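Local coordinates for protein dehydrogenase (Sinorhizobium meliloti, PDB 3UOE) that probably works as an oxidoreductase of the LDH2/MDH2 family, related to malate and L-lactate dehydrogenases, at residues L129-M140 against A282-I291. Numbering follows the deposited sequence.
Sequences LAIAAIRNANHM and ANKGDLLILI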
# COMPACT_ATOMS: atom_id res chain seq x y z
N LEU A 129 15.88 -1.92 8.81
CA LEU A 129 14.44 -2.13 8.65
C LEU A 129 13.92 -2.78 9.92
O LEU A 129 14.54 -3.71 10.45
CB LEU A 129 14.17 -3.02 7.43
CG LEU A 129 12.83 -3.75 7.26
CD1 LEU A 129 11.77 -2.86 6.61
CD2 LEU A 129 13.02 -5.03 6.43
N ALA A 130 12.79 -2.30 10.42
CA ALA A 130 12.18 -2.88 11.60
C ALA A 130 10.67 -2.71 11.58
O ALA A 130 10.14 -1.80 10.94
CB ALA A 130 12.76 -2.28 12.86
N ILE A 131 9.98 -3.59 12.29
CA ILE A 131 8.53 -3.52 12.34
C ILE A 131 8.02 -3.70 13.76
O ILE A 131 8.53 -4.53 14.51
CB ILE A 131 7.90 -4.61 11.45
CG1 ILE A 131 6.37 -4.51 11.49
CG2 ILE A 131 8.39 -6.00 11.87
CD1 ILE A 131 5.66 -5.20 10.31
N ALA A 132 7.03 -2.90 14.12
CA ALA A 132 6.28 -3.10 15.35
C ALA A 132 4.83 -3.48 15.02
O ALA A 132 4.14 -2.79 14.26
CB ALA A 132 6.35 -1.86 16.24
N ALA A 133 4.39 -4.60 15.58
CA ALA A 133 3.06 -5.12 15.34
C ALA A 133 2.27 -5.04 16.64
O ALA A 133 2.56 -5.76 17.59
CB ALA A 133 3.12 -6.55 14.82
N ILE A 134 1.26 -4.17 16.65
CA ILE A 134 0.52 -3.82 17.85
C ILE A 134 -0.86 -4.45 17.90
O ILE A 134 -1.59 -4.43 16.91
CB ILE A 134 0.32 -2.28 17.95
CG1 ILE A 134 1.67 -1.55 17.88
CG2 ILE A 134 -0.45 -1.91 19.21
CD1 ILE A 134 1.54 -0.12 17.40
N ARG A 135 -1.21 -4.99 19.06
CA ARG A 135 -2.55 -5.49 19.32
C ARG A 135 -3.03 -4.87 20.62
O ARG A 135 -2.25 -4.25 21.33
CB ARG A 135 -2.55 -7.02 19.43
CG ARG A 135 -1.85 -7.56 20.67
CD ARG A 135 -1.54 -9.05 20.54
NE ARG A 135 -0.95 -9.60 21.76
CZ ARG A 135 0.35 -9.61 22.04
NH1 ARG A 135 1.23 -9.09 21.19
NH2 ARG A 135 0.78 -10.13 23.19
N ASN A 136 -4.32 -5.02 20.92
CA ASN A 136 -4.87 -4.60 22.20
C ASN A 136 -4.54 -3.14 22.53
O ASN A 136 -4.20 -2.80 23.67
CB ASN A 136 -4.37 -5.54 23.31
CG ASN A 136 -5.21 -5.46 24.58
OD1 ASN A 136 -6.40 -5.15 24.54
ND2 ASN A 136 -4.59 -5.77 25.72
N ALA A 137 -4.64 -2.28 21.51
CA ALA A 137 -4.54 -0.83 21.68
C ALA A 137 -5.79 -0.15 21.12
O ALA A 137 -6.45 -0.68 20.24
CB ALA A 137 -3.30 -0.29 20.99
N ASN A 138 -6.10 1.04 21.63
CA ASN A 138 -7.24 1.79 21.14
C ASN A 138 -6.94 2.54 19.85
O ASN A 138 -5.84 2.48 19.31
CB ASN A 138 -7.76 2.78 22.19
CG ASN A 138 -8.57 2.10 23.28
OD1 ASN A 138 -9.81 2.05 23.22
ND2 ASN A 138 -7.88 1.55 24.28
N HIS A 139 -7.95 3.25 19.39
CA HIS A 139 -7.96 3.84 18.06
C HIS A 139 -6.79 4.79 17.88
O HIS A 139 -6.48 5.58 18.77
CB HIS A 139 -9.30 4.56 17.84
CG HIS A 139 -9.55 4.97 16.43
ND1 HIS A 139 -9.35 6.25 15.98
CD2 HIS A 139 -9.99 4.26 15.36
CE1 HIS A 139 -9.65 6.32 14.70
NE2 HIS A 139 -10.04 5.13 14.29
N MSE A 140 -6.16 4.71 16.71
CA MSE A 140 -4.92 5.42 16.42
C MSE A 140 -5.15 6.85 15.93
O MSE A 140 -4.22 7.66 15.88
CB MSE A 140 -4.15 4.67 15.34
CG MSE A 140 -3.57 3.37 15.83
SE MSE A 140 -2.24 3.76 17.20
CE MSE A 140 -2.36 2.06 18.20
N ALA A 282 -10.92 -3.10 22.54
CA ALA A 282 -10.42 -2.77 21.21
C ALA A 282 -9.53 -3.93 20.75
O ALA A 282 -8.53 -4.23 21.39
CB ALA A 282 -9.67 -1.47 21.24
N ASN A 283 -9.92 -4.61 19.67
CA ASN A 283 -9.20 -5.82 19.24
C ASN A 283 -8.75 -5.77 17.77
O ASN A 283 -8.57 -6.81 17.13
CB ASN A 283 -10.03 -7.08 19.50
CG ASN A 283 -11.36 -7.06 18.77
OD1 ASN A 283 -11.80 -6.01 18.31
ND2 ASN A 283 -11.99 -8.22 18.65
N LYS A 284 -8.60 -4.56 17.25
CA LYS A 284 -8.02 -4.34 15.93
C LYS A 284 -6.49 -4.35 16.07
O LYS A 284 -5.96 -4.47 17.18
CB LYS A 284 -8.54 -3.01 15.34
CG LYS A 284 -7.65 -1.80 15.57
CD LYS A 284 -7.52 -1.43 17.02
CE LYS A 284 -6.21 -0.68 17.29
NZ LYS A 284 -6.39 0.78 17.23
N GLY A 285 -5.78 -4.24 14.95
CA GLY A 285 -4.33 -4.25 14.99
C GLY A 285 -3.73 -3.07 14.25
O GLY A 285 -4.42 -2.37 13.51
N ASP A 286 -2.43 -2.84 14.47
CA ASP A 286 -1.69 -1.76 13.80
C ASP A 286 -0.29 -2.26 13.51
O ASP A 286 0.26 -3.06 14.26
CB ASP A 286 -1.60 -0.51 14.68
CG ASP A 286 -2.76 -0.38 15.64
OD1 ASP A 286 -2.73 -1.04 16.70
OD2 ASP A 286 -3.71 0.38 15.34
N LEU A 287 0.26 -1.78 12.40
CA LEU A 287 1.60 -2.09 11.98
C LEU A 287 2.34 -0.79 11.72
O LEU A 287 1.80 0.14 11.12
CB LEU A 287 1.60 -2.92 10.70
CG LEU A 287 0.99 -4.32 10.74
CD1 LEU A 287 1.01 -4.96 9.34
CD2 LEU A 287 1.71 -5.19 11.77
N LEU A 288 3.58 -0.75 12.19
CA LEU A 288 4.50 0.33 11.90
C LEU A 288 5.78 -0.27 11.32
O LEU A 288 6.42 -1.11 11.94
CB LEU A 288 4.81 1.12 13.17
CG LEU A 288 5.92 2.17 13.01
CD1 LEU A 288 5.47 3.31 12.10
CD2 LEU A 288 6.38 2.70 14.36
N ILE A 289 6.14 0.15 10.12
CA ILE A 289 7.39 -0.27 9.52
C ILE A 289 8.28 0.94 9.34
O ILE A 289 7.89 1.90 8.67
CB ILE A 289 7.18 -0.92 8.16
CG1 ILE A 289 6.46 -2.25 8.31
CG2 ILE A 289 8.52 -1.11 7.45
CD1 ILE A 289 5.63 -2.62 7.11
N LEU A 290 9.46 0.90 9.94
CA LEU A 290 10.44 1.97 9.77
C LEU A 290 11.59 1.48 8.91
O LEU A 290 11.97 0.31 8.95
CB LEU A 290 10.97 2.45 11.12
CG LEU A 290 9.96 3.15 12.04
CD1 LEU A 290 10.59 3.37 13.41
CD2 LEU A 290 9.51 4.48 11.41
N ILE A 291 12.13 2.40 8.11
CA ILE A 291 13.27 2.11 7.26
C ILE A 291 14.22 3.30 7.27
O ILE A 291 13.81 4.44 7.04
CB ILE A 291 12.83 1.85 5.81
CG1 ILE A 291 11.68 0.82 5.78
CG2 ILE A 291 14.01 1.41 4.96
CD1 ILE A 291 11.24 0.45 4.36
O HOH W 1 -5.86 -6.30 19.14
O HOH W 2 -7.85 -3.12 23.81
O HOH W 3 -6.82 2.73 14.64
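L129-R135 and G285-I291 pair as antiparallel neighbours inside the mixed sheet of the chain, and beyond them the loop N136-M140 folds over K284 and D286. Hydrogen-bonded pairs A130-L290, A132-L288 and I134-D286 each exchange two N-H...O bonds; the straightest, I134 N to D286 O, is 2.8 Å at 171°. On the face of L129, I131 and A133 the aliphatic branches pack against each other: I131 has CG1 anti to its backbone N (chi1 -179°), and I131 CD1 lies 3.7 Å from I289 CG1. A133 CB meets L287 CD2 at 3.6 Å. L129 CD1 lies alongside both I289 and I291; at this end of the ladder L129 and I131 also pack on L129 of the second subunit, and I291 on L263 of that subunit. Past the I134-D286 pair a water links N136 N to K284 O.

K284 bends at chi2 and chi4, carrying NZ to N138 O at 2.7 Å. The ammonium sits well above that carbonyl's plane, 73° out of it. Within its own segment K284 NZ forms a salt bridge with D286 OD2, a weak hydrogen bond of 3.3 Å, while S161 OG also binds this oxygen. The same carboxylate is flanked by selenomethionine M140, whose CE lies 3.5 Å from D286 OD1, and by I134 CG2. With an alanine at K284, N138 O would probably lose its ammonium partner and the buried D286 carboxylate this nearby positive charge. N138 itself is held from beyond the contact by R78 and G107. The ladder is the central antiparallel strand pair of a seven-stranded mixed sheet, flanked by strands 99-105 and 156-161, with the K284-D286 salt bridge where the 136-140 loop leaves the strand.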